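Local atomic coordinates of putative sporulation-specific glycosylase ydhD (Bacillus subtilis subsp. subtilis str. 168, PDB entry 3CZ8), a protein that probably hydrolyses glycosidic bonds in polysaccharides during sporulation, this chain being its family 18 glycosyl hydrolase domain without the LysM part of the whole protein. Residues 225-230 / 247-252; 184-187 / 193-196; 60-63 / 68-71; 105-110 / 144-149. The protein carries 1 engineered substitution. All coordinates share one frame; numbering follows the deposited sequence.

Overall arrangement
From the N terminus, the contacts follow one another in the order 3, 4, 2, 1, each closing before the next opens, so none nest or cross. Contact 3 closes the short turn between helix 56-64 and strand 68-77 of the barrel. Contact 4 closes over a longer excursion through strand 114-118 and helix 127-143, bringing helix 93-110 to the start of strand 147-153. These two touch, with centres about 11 Å apart. Contact 2 pinches the loop between strand 177-181 and helix 198-208. Contact 1 then ties strand 225-229 to helix 243-252 in the inserted subdomain and touches contact 2 through Tyr226 and Trp228. The centres of contacts 1 and 4 lie about 41 Å apart, on opposite sides of the chain's centre.

Contact 1: 225-230 / 247-252; sequences GYDWII and IERAMR
Asp227 and Arg249 form a salt bridge that joins strand 225-229 to helix 243-252 within the small alpha+beta subdomain that many family 18 chitinases insert before the last barrel strand. Arg249 NH1 donates to Asp227 OD1 at 2.5 Å, a short length that should not be pressed at this resolution, and the N-H...O angle of 141° makes the bond bent. The oxygen lies at the edge of the guanidinium, close to its plane, but the arginine meets OD1 from above the carboxylate plane, the two planes being 61° apart. Only one prong is used: Arg249 NE stays 3.9 Å from Asp227 OD1. An extended chain from CG to NE lets the arginine bridge backbones whose nearest CA atoms, those of Asp227 and Arg249, are 9.5 Å apart.

The buried carboxylate has further partners, the hydroxyl of Tyr270 at OD1 and His278 ND1 at OD2, from strands 265-271 and 277-281 of the same antiparallel sheet. This network fixes its rotation and probably favours the ionised form. Beyond the charges, Arg249 packs on Ile241 and Tyr270, while other residues of the helix, among them Met251 and Arg252, meet the second subunit, where Arg252 pairs with Asp22 of that chain. Direct packing across the two segments is slight, 80 Å² in all: Asp227 CB lies 3.6 Å from Arg249 NH1, and Arg249 CD comes within 3.4 Å of Asp227 OD1.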
# COMPACT_ATOMS: atom_id res chain seq x y z
N GLY A 225 -5.36 -5.77 -8.19
CA GLY A 225 -5.96 -5.94 -9.51
C GLY A 225 -4.83 -6.45 -10.39
O GLY A 225 -3.69 -6.56 -9.91
N TYR A 226 -5.10 -6.78 -11.64
CA TYR A 226 -4.03 -7.30 -12.51
C TYR A 226 -4.03 -6.72 -13.91
O TYR A 226 -5.08 -6.40 -14.46
CB TYR A 226 -4.01 -8.84 -12.56
CG TYR A 226 -3.81 -9.51 -11.22
CD1 TYR A 226 -2.53 -9.73 -10.70
CD2 TYR A 226 -4.90 -9.91 -10.46
CE1 TYR A 226 -2.36 -10.33 -9.46
CE2 TYR A 226 -4.74 -10.50 -9.22
CZ TYR A 226 -3.48 -10.71 -8.72
OH TYR A 226 -3.34 -11.30 -7.49
N ASP A 227 -2.83 -6.59 -14.47
CA ASP A 227 -2.61 -6.10 -15.82
C ASP A 227 -1.98 -7.22 -16.65
O ASP A 227 -0.81 -7.52 -16.48
CB ASP A 227 -1.67 -4.89 -15.77
CG ASP A 227 -1.65 -4.08 -17.06
OD1 ASP A 227 -1.35 -2.87 -16.98
OD2 ASP A 227 -1.92 -4.63 -18.15
N TRP A 228 -2.77 -7.81 -17.54
CA TRP A 228 -2.33 -8.93 -18.38
C TRP A 228 -2.07 -8.46 -19.82
O TRP A 228 -2.83 -7.66 -20.35
CB TRP A 228 -3.43 -9.99 -18.49
CG TRP A 228 -3.75 -10.80 -17.27
CD1 TRP A 228 -3.19 -11.99 -16.90
CD2 TRP A 228 -4.78 -10.53 -16.30
NE1 TRP A 228 -3.77 -12.46 -15.75
CE2 TRP A 228 -4.76 -11.59 -15.37
CE3 TRP A 228 -5.72 -9.50 -16.14
CZ2 TRP A 228 -5.63 -11.65 -14.27
CZ3 TRP A 228 -6.59 -9.56 -15.05
CH2 TRP A 228 -6.54 -10.63 -14.13
N ILE A 229 -1.03 -8.99 -20.46
CA ILE A 229 -0.87 -8.83 -21.91
C ILE A 229 -1.75 -9.87 -22.63
O ILE A 229 -1.52 -11.08 -22.50
CB ILE A 229 0.62 -8.93 -22.37
CG1 ILE A 229 1.41 -7.68 -21.97
CG2 ILE A 229 0.72 -9.08 -23.89
CD1 ILE A 229 2.39 -7.89 -20.84
N ILE A 230 -2.76 -9.39 -23.37
CA ILE A 230 -3.58 -10.29 -24.20
C ILE A 230 -2.85 -10.66 -25.50
O ILE A 230 -1.79 -10.09 -25.79
CB ILE A 230 -5.08 -9.88 -24.34
CG1 ILE A 230 -5.24 -8.41 -24.71
CG2 ILE A 230 -5.82 -10.24 -23.06
CD1 ILE A 230 -6.68 -8.03 -25.02
N ILE A 247 -6.64 2.57 -12.07
CA ILE A 247 -7.23 3.86 -12.45
C ILE A 247 -6.17 4.80 -13.03
O ILE A 247 -6.41 5.46 -14.04
CB ILE A 247 -8.00 4.49 -11.26
CG1 ILE A 247 -9.41 3.89 -11.21
CG2 ILE A 247 -8.08 6.01 -11.36
CD1 ILE A 247 -9.92 3.67 -9.81
N GLU A 248 -4.99 4.81 -12.41
CA GLU A 248 -3.85 5.60 -12.88
C GLU A 248 -3.36 5.18 -14.27
O GLU A 248 -2.95 6.04 -15.06
CB GLU A 248 -2.70 5.52 -11.87
CG GLU A 248 -2.94 6.36 -10.60
CD GLU A 248 -2.09 5.92 -9.41
OE1 GLU A 248 -1.35 4.91 -9.51
OE2 GLU A 248 -2.16 6.59 -8.36
N ARG A 249 -3.42 3.88 -14.57
CA ARG A 249 -3.06 3.38 -15.90
C ARG A 249 -4.12 3.68 -16.95
O ARG A 249 -3.79 3.92 -18.10
CB ARG A 249 -2.76 1.88 -15.86
CG ARG A 249 -1.46 1.56 -15.16
CD ARG A 249 -1.10 0.10 -15.25
NE ARG A 249 0.10 -0.19 -14.47
CZ ARG A 249 0.91 -1.22 -14.67
NH1 ARG A 249 0.66 -2.10 -15.63
NH2 ARG A 249 1.98 -1.38 -13.90
N ALA A 250 -5.38 3.68 -16.54
CA ALA A 250 -6.48 4.07 -17.42
C ALA A 250 -6.40 5.54 -17.85
O ALA A 250 -6.81 5.87 -18.95
CB ALA A 250 -7.83 3.77 -16.77
N MET A 251 -5.86 6.39 -16.98
CA MET A 251 -5.66 7.82 -17.29
C MET A 251 -4.53 8.03 -18.29
O MET A 251 -4.71 8.72 -19.29
CB MET A 251 -5.32 8.62 -16.03
CG MET A 251 -6.37 8.63 -14.96
SD MET A 251 -6.08 9.95 -13.77
CE MET A 251 -4.29 9.97 -13.56
N ARG A 252 -3.36 7.45 -17.98
CA ARG A 252 -2.16 7.53 -18.81
C ARG A 252 -2.40 7.08 -20.26
O ARG A 252 -1.88 7.69 -21.20
CB ARG A 252 -1.01 6.73 -18.17
CG ARG A 252 0.38 6.92 -18.79
CD ARG A 252 0.74 5.77 -19.72
NE ARG A 252 1.91 6.02 -20.56
CZ ARG A 252 1.88 6.57 -21.77
NH1 ARG A 252 0.73 6.98 -22.30
NH2 ARG A 252 3.00 6.73 -22.45

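Contact 2: 184-187 / 193-196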
# COMPACT_ATOMS: atom_id res chain seq x y z
N ASP A 184 -8.87 -13.45 -6.30
CA ASP A 184 -7.86 -14.22 -7.06
C ASP A 184 -8.43 -15.43 -7.81
O ASP A 184 -7.73 -16.42 -8.01
CB ASP A 184 -6.64 -14.61 -6.21
CG ASP A 184 -5.65 -13.48 -6.05
OD1 ASP A 184 -5.91 -12.38 -6.58
OD2 ASP A 184 -4.60 -13.69 -5.41
N TRP A 185 -9.70 -15.32 -8.22
CA TRP A 185 -10.29 -16.25 -9.18
C TRP A 185 -9.56 -16.14 -10.52
O TRP A 185 -9.43 -17.12 -11.25
CB TRP A 185 -11.79 -16.00 -9.35
CG TRP A 185 -12.62 -16.77 -8.36
CD1 TRP A 185 -12.92 -18.10 -8.41
CD2 TRP A 185 -13.23 -16.26 -7.17
NE1 TRP A 185 -13.69 -18.45 -7.33
CE2 TRP A 185 -13.90 -17.34 -6.55
CE3 TRP A 185 -13.29 -15.00 -6.57
CZ2 TRP A 185 -14.62 -17.20 -5.36
CZ3 TRP A 185 -14.01 -14.85 -5.39
CH2 TRP A 185 -14.66 -15.95 -4.79
N HIS A 186 -9.09 -14.94 -10.81
CA HIS A 186 -8.07 -14.72 -11.82
C HIS A 186 -6.95 -13.94 -11.16
O HIS A 186 -7.21 -13.08 -10.31
CB HIS A 186 -8.63 -13.97 -13.02
CG HIS A 186 -9.78 -14.66 -13.67
ND1 HIS A 186 -9.63 -15.57 -14.69
CD2 HIS A 186 -11.11 -14.60 -13.42
CE1 HIS A 186 -10.81 -16.02 -15.06
NE2 HIS A 186 -11.73 -15.44 -14.31
N HIS A 187 -5.72 -14.24 -11.56
CA HIS A 187 -4.53 -13.71 -10.91
C HIS A 187 -3.35 -13.65 -11.88
O HIS A 187 -3.52 -13.83 -13.09
CB HIS A 187 -4.18 -14.55 -9.67
CG HIS A 187 -3.99 -16.01 -9.96
ND1 HIS A 187 -2.74 -16.58 -10.14
CD2 HIS A 187 -4.88 -17.02 -10.11
CE1 HIS A 187 -2.88 -17.87 -10.39
NE2 HIS A 187 -4.17 -18.16 -10.37
N GLY A 193 -9.26 -12.00 -16.37
CA GLY A 193 -10.65 -12.06 -15.95
C GLY A 193 -10.83 -11.40 -14.59
O GLY A 193 -9.84 -11.01 -13.96
N PRO A 194 -12.09 -11.28 -14.12
CA PRO A 194 -12.42 -10.59 -12.87
C PRO A 194 -11.78 -11.25 -11.65
O PRO A 194 -11.84 -12.47 -11.50
CB PRO A 194 -13.95 -10.70 -12.79
CG PRO A 194 -14.30 -11.84 -13.69
CD PRO A 194 -13.29 -11.81 -14.78
N VAL A 195 -11.17 -10.43 -10.80
CA VAL A 195 -10.47 -10.90 -9.61
C VAL A 195 -11.43 -11.51 -8.58
O VAL A 195 -11.14 -12.53 -7.96
CB VAL A 195 -9.66 -9.76 -8.98
CG1 VAL A 195 -9.09 -10.17 -7.66
CG2 VAL A 195 -8.54 -9.31 -9.92
N ALA A 196 -12.58 -10.86 -8.43
CA ALA A 196 -13.60 -11.29 -7.48
C ALA A 196 -14.99 -11.12 -8.08
O ALA A 196 -15.75 -10.23 -7.67
CB ALA A 196 -13.46 -10.52 -6.18
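The loop that follows barrel strand 177-181 folds back on itself here, bringing Asp184, Trp185 and His186 against Gly193-Ala196 at the catalytic end of the TIM barrel. Asp184 closes a Met-Ala-Tyr-Asp sequence of the kind that marks the sixth strand of family 18 enzymes, and its side chain lies about 8 Å from that of Glu120, the predicted proton donor. Asp184 OD1 is held by a hydrogen bond with the hydroxyl of Tyr226, so the inserted subdomain probably helps to position this carboxylate.

Across the loop, Trp185 N donates to Val195 O at 3.2 Å with an N-H...O angle of 153°, fastening the two backbones together. The same carbonyl oxygen also lies at the edge of the indole, in its plane, 3.6 Å from Trp185 CE3. Ala196 CA approaches obliquely, 3.8 Å from that same CE3 atom, while the indole packs against Ile201 and Thr204 of helix 198-208.

His186 packs face-on against the other side of the loop. With CG beside the backbone N (chi1 -58°), its imidazole lies flat over Gly193, whose CA sits 3.6 Å from the ring centroid and 14° off the normal, a CH-pi contact. A side chain on that glycine would collide with the ring, since a CB would fall 2.6 Å from His186 NE2. The imidazole's rotation is set by a hydrogen bond from ND1 to the backbone O of Glu191, and at its edge CD2 lies in plane with Pro194 O, 3.0 Å away.

Contact 3: 60-63 / 68-71; sequences ETTW and TPLA
Trp63 carries its indole beside its own backbone N, with CG anti to the carbonyl carbon (chi1 -81°), and this swings the ring out from the helix to lie flat over Pro69. One residue earlier, Thr62 has OG1 beside the backbone N (chi1 -48°), which leaves CG2 anti to that N and sends the methyl to the proline, while OG1 bonds back to Ala58 O in its own helix. The contact thus closes the beta-alpha-beta unit of strand 35-42, helix 56-64 and strand 68-77, where a short turn leads from the helix into the third barrel strand and the CA atoms of Thr62 and Pro69 are 5.9 Å apart.

Pro69 CD stands 3.5 Å from the centroid of the six-membered ring of Trp63, 11° off its normal, and the two side chains cross at about a right angle. Pro69 CG reaches the five-membered part, 3.5 Å from Trp63 NE1. At its CB and N the proline meets Thr62: CG2 of Thr62 is 3.7 Å from Pro69 N, and the two CB atoms are 3.9 Å apart.

Trp63 NE1 donates to Gly111 O, which pins the indole's rotation. Replacing Trp63 by an alanine would probably leave Pro69 without its aromatic lid and Gly111 O without that donor. No hydrogen bond joins the two segments; the contact rests on dispersion and CH-pi attraction, probably helped by the amide nitrogen polarising the C-H bonds of Pro69 CD towards the electron-rich indole.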
# COMPACT_ATOMS: atom_id res chain seq x y z
N GLU A 60 -0.42 -1.07 21.06
CA GLU A 60 -0.86 -0.02 21.99
C GLU A 60 -1.79 1.00 21.32
O GLU A 60 -2.79 1.41 21.90
CB GLU A 60 0.36 0.69 22.60
CG GLU A 60 0.04 1.61 23.79
CD GLU A 60 1.21 2.53 24.17
OE1 GLU A 60 2.36 2.05 24.26
OE2 GLU A 60 0.96 3.73 24.39
N THR A 61 -1.45 1.37 20.08
CA THR A 61 -2.24 2.32 19.29
C THR A 61 -3.61 1.75 18.93
O THR A 61 -4.61 2.45 19.01
CB THR A 61 -1.47 2.75 18.01
OG1 THR A 61 -0.13 3.13 18.36
CG2 THR A 61 -2.16 3.92 17.31
N THR A 62 -3.63 0.47 18.54
CA THR A 62 -4.88 -0.22 18.16
C THR A 62 -5.86 -0.30 19.34
O THR A 62 -7.03 0.04 19.19
CB THR A 62 -4.61 -1.63 17.58
OG1 THR A 62 -3.57 -1.56 16.59
CG2 THR A 62 -5.86 -2.21 16.93
N TRP A 63 -5.35 -0.72 20.50
CA TRP A 63 -6.16 -0.79 21.73
C TRP A 63 -6.80 0.55 22.09
O TRP A 63 -8.00 0.60 22.39
CB TRP A 63 -5.32 -1.26 22.91
CG TRP A 63 -5.09 -2.75 23.02
CD1 TRP A 63 -3.88 -3.38 23.10
CD2 TRP A 63 -6.09 -3.78 23.09
NE1 TRP A 63 -4.06 -4.74 23.21
CE2 TRP A 63 -5.40 -5.01 23.21
CE3 TRP A 63 -7.49 -3.79 23.06
CZ2 TRP A 63 -6.07 -6.23 23.29
CZ3 TRP A 63 -8.16 -5.01 23.14
CH2 TRP A 63 -7.44 -6.21 23.26
N THR A 68 -9.65 -4.30 18.16
CA THR A 68 -8.84 -5.43 18.66
C THR A 68 -7.61 -5.70 17.80
O THR A 68 -7.74 -5.99 16.61
CB THR A 68 -9.67 -6.74 18.75
OG1 THR A 68 -10.94 -6.49 19.36
CG2 THR A 68 -8.93 -7.80 19.55
N PRO A 69 -6.40 -5.61 18.38
CA PRO A 69 -5.22 -6.05 17.64
C PRO A 69 -5.05 -7.57 17.64
O PRO A 69 -5.00 -8.20 18.71
CB PRO A 69 -4.06 -5.36 18.37
CG PRO A 69 -4.55 -5.17 19.76
CD PRO A 69 -6.05 -5.08 19.72
N LEU A 70 -4.95 -8.15 16.45
CA LEU A 70 -4.75 -9.58 16.31
C LEU A 70 -3.38 -9.86 15.72
O LEU A 70 -2.92 -9.14 14.84
CB LEU A 70 -5.85 -10.20 15.43
CG LEU A 70 -7.32 -9.94 15.78
CD1 LEU A 70 -8.25 -10.48 14.69
CD2 LEU A 70 -7.70 -10.53 17.12
N ALA A 71 -2.71 -10.89 16.23
CA ALA A 71 -1.44 -11.34 15.68
C ALA A 71 -1.68 -12.31 14.53
O ALA A 71 -2.40 -13.30 14.68
CB ALA A 71 -0.62 -12.03 16.75

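Contact 4: 105-110 / 144-149; sequences DLVSTR and GGYVLT
Val107 and Tyr146, with CA atoms 8.0 Å apart, mark the closest backbone approach between the last turns of helix 93-110 and the lead-in to strand 147-153. That lead-in begins with a Schellman motif ending the preceding helix: Gly145 takes a positive phi of 77°, which favours glycine, and the chain then straightens into the strand from Val147. Gly144 also suits its place, since a CB on it would fall 2.8 Å from Tyr146 CE1. In the helix, Asp105 O accepts from both Thr109 N and Thr109 OG1, the latter at 2.7 Å.

The phenol of Tyr146 bridges the gap. Its CG lies beside the backbone N (chi1 -56°), and the ring reaches across to the helix so that the methyl CG2 of Val107 stands over the ring centre, 3.7 Å from the centroid and 6° off the normal. This is an almost vertical CH-pi contact, and the two side chains run past each other in opposite directions. Farther out, Tyr146 CE2 is 3.8 Å from Val107 O, and Tyr146 OH is 3.3 Å from Ser108 CA. With a serine in place of Tyr146, the face that receives Val107 CG2 would be gone, and a gap would be likely to open between helix and lead-in.

Leu141 of helix 127-143 touches both Val107 and Tyr146, completing an apolar cluster between two consecutive barrel helices. Beneath it, at the N-terminal end of the strands, Val147 makes backbone hydrogen bonds with Gly113 and Val115, while Leu106 packs on Ala71 and Ile73 of strand 68-77.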
# COMPACT_ATOMS: atom_id res chain seq x y z
N ASP A 105 1.64 -17.74 24.44
CA ASP A 105 2.73 -16.95 25.02
C ASP A 105 2.95 -15.65 24.26
O ASP A 105 3.28 -14.64 24.86
CB ASP A 105 4.04 -17.76 25.07
CG ASP A 105 4.01 -18.88 26.10
OD1 ASP A 105 4.90 -19.76 26.03
OD2 ASP A 105 3.11 -18.90 26.96
N LEU A 106 2.75 -15.70 22.94
CA LEU A 106 2.83 -14.51 22.09
C LEU A 106 1.76 -13.48 22.42
O LEU A 106 2.07 -12.31 22.61
CB LEU A 106 2.75 -14.90 20.61
CG LEU A 106 3.29 -13.87 19.62
CD1 LEU A 106 4.79 -14.06 19.44
CD2 LEU A 106 2.57 -13.97 18.30
N VAL A 107 0.50 -13.91 22.49
CA VAL A 107 -0.61 -12.96 22.72
C VAL A 107 -0.69 -12.42 24.15
O VAL A 107 -1.15 -11.29 24.36
CB VAL A 107 -2.00 -13.51 22.26
CG1 VAL A 107 -2.00 -13.71 20.76
CG2 VAL A 107 -2.37 -14.81 22.97
N SER A 108 -0.23 -13.21 25.12
CA SER A 108 -0.24 -12.80 26.52
C SER A 108 0.90 -11.83 26.84
O SER A 108 0.69 -10.82 27.51
CB SER A 108 -0.23 -14.01 27.45
OG SER A 108 0.72 -14.98 27.04
N THR A 109 2.11 -12.15 26.36
CA THR A 109 3.29 -11.30 26.56
C THR A 109 3.15 -9.97 25.82
O THR A 109 3.26 -8.90 26.43
CB THR A 109 4.58 -12.00 26.11
OG1 THR A 109 4.68 -13.28 26.75
CG2 THR A 109 5.82 -11.17 26.44
N ARG A 110 2.88 -10.05 24.52
CA ARG A 110 2.82 -8.86 23.66
C ARG A 110 1.54 -8.05 23.80
O ARG A 110 1.50 -6.88 23.43
CB ARG A 110 3.07 -9.24 22.20
CG ARG A 110 4.44 -9.88 21.92
CD ARG A 110 5.46 -8.87 21.41
NE ARG A 110 6.00 -7.99 22.46
CZ ARG A 110 5.63 -6.73 22.66
NH1 ARG A 110 6.18 -6.03 23.64
NH2 ARG A 110 4.70 -6.17 21.89
N GLY A 144 -8.09 -17.95 28.04
CA GLY A 144 -7.48 -16.66 28.34
C GLY A 144 -8.28 -15.48 27.82
O GLY A 144 -7.83 -14.35 27.92
N GLY A 145 -9.45 -15.75 27.25
CA GLY A 145 -10.29 -14.71 26.68
C GLY A 145 -9.88 -14.17 25.31
O GLY A 145 -10.46 -13.18 24.83
N TYR A 146 -8.91 -14.81 24.67
CA TYR A 146 -8.42 -14.40 23.34
C TYR A 146 -9.25 -14.97 22.19
O TYR A 146 -9.63 -16.14 22.21
CB TYR A 146 -6.96 -14.81 23.16
CG TYR A 146 -6.04 -14.28 24.23
CD1 TYR A 146 -5.65 -15.08 25.31
CD2 TYR A 146 -5.54 -12.98 24.17
CE1 TYR A 146 -4.80 -14.60 26.29
CE2 TYR A 146 -4.69 -12.49 25.15
CZ TYR A 146 -4.33 -13.30 26.21
OH TYR A 146 -3.49 -12.82 27.18
N VAL A 147 -9.49 -14.13 21.19
CA VAL A 147 -10.31 -14.46 20.02
C VAL A 147 -9.51 -15.31 19.01
O VAL A 147 -8.31 -15.13 18.86
CB VAL A 147 -10.84 -13.14 19.35
CG1 VAL A 147 -11.80 -13.41 18.21
CG2 VAL A 147 -11.53 -12.26 20.39
N LEU A 148 -10.18 -16.25 18.35
CA LEU A 148 -9.56 -17.05 17.29
C LEU A 148 -10.21 -16.74 15.96
O LEU A 148 -11.40 -16.94 15.78
CB LEU A 148 -9.61 -18.55 17.60
CG LEU A 148 -9.03 -19.51 16.55
CD1 LEU A 148 -7.60 -19.20 16.20
CD2 LEU A 148 -9.15 -20.96 16.99
N THR A 149 -9.41 -16.22 15.03
CA THR A 149 -9.87 -15.96 13.67
C THR A 149 -8.94 -16.65 12.68
O THR A 149 -7.82 -17.00 13.04
CB THR A 149 -9.97 -14.44 13.35
OG1 THR A 149 -8.65 -13.88 13.21
CG2 THR A 149 -10.72 -13.67 14.43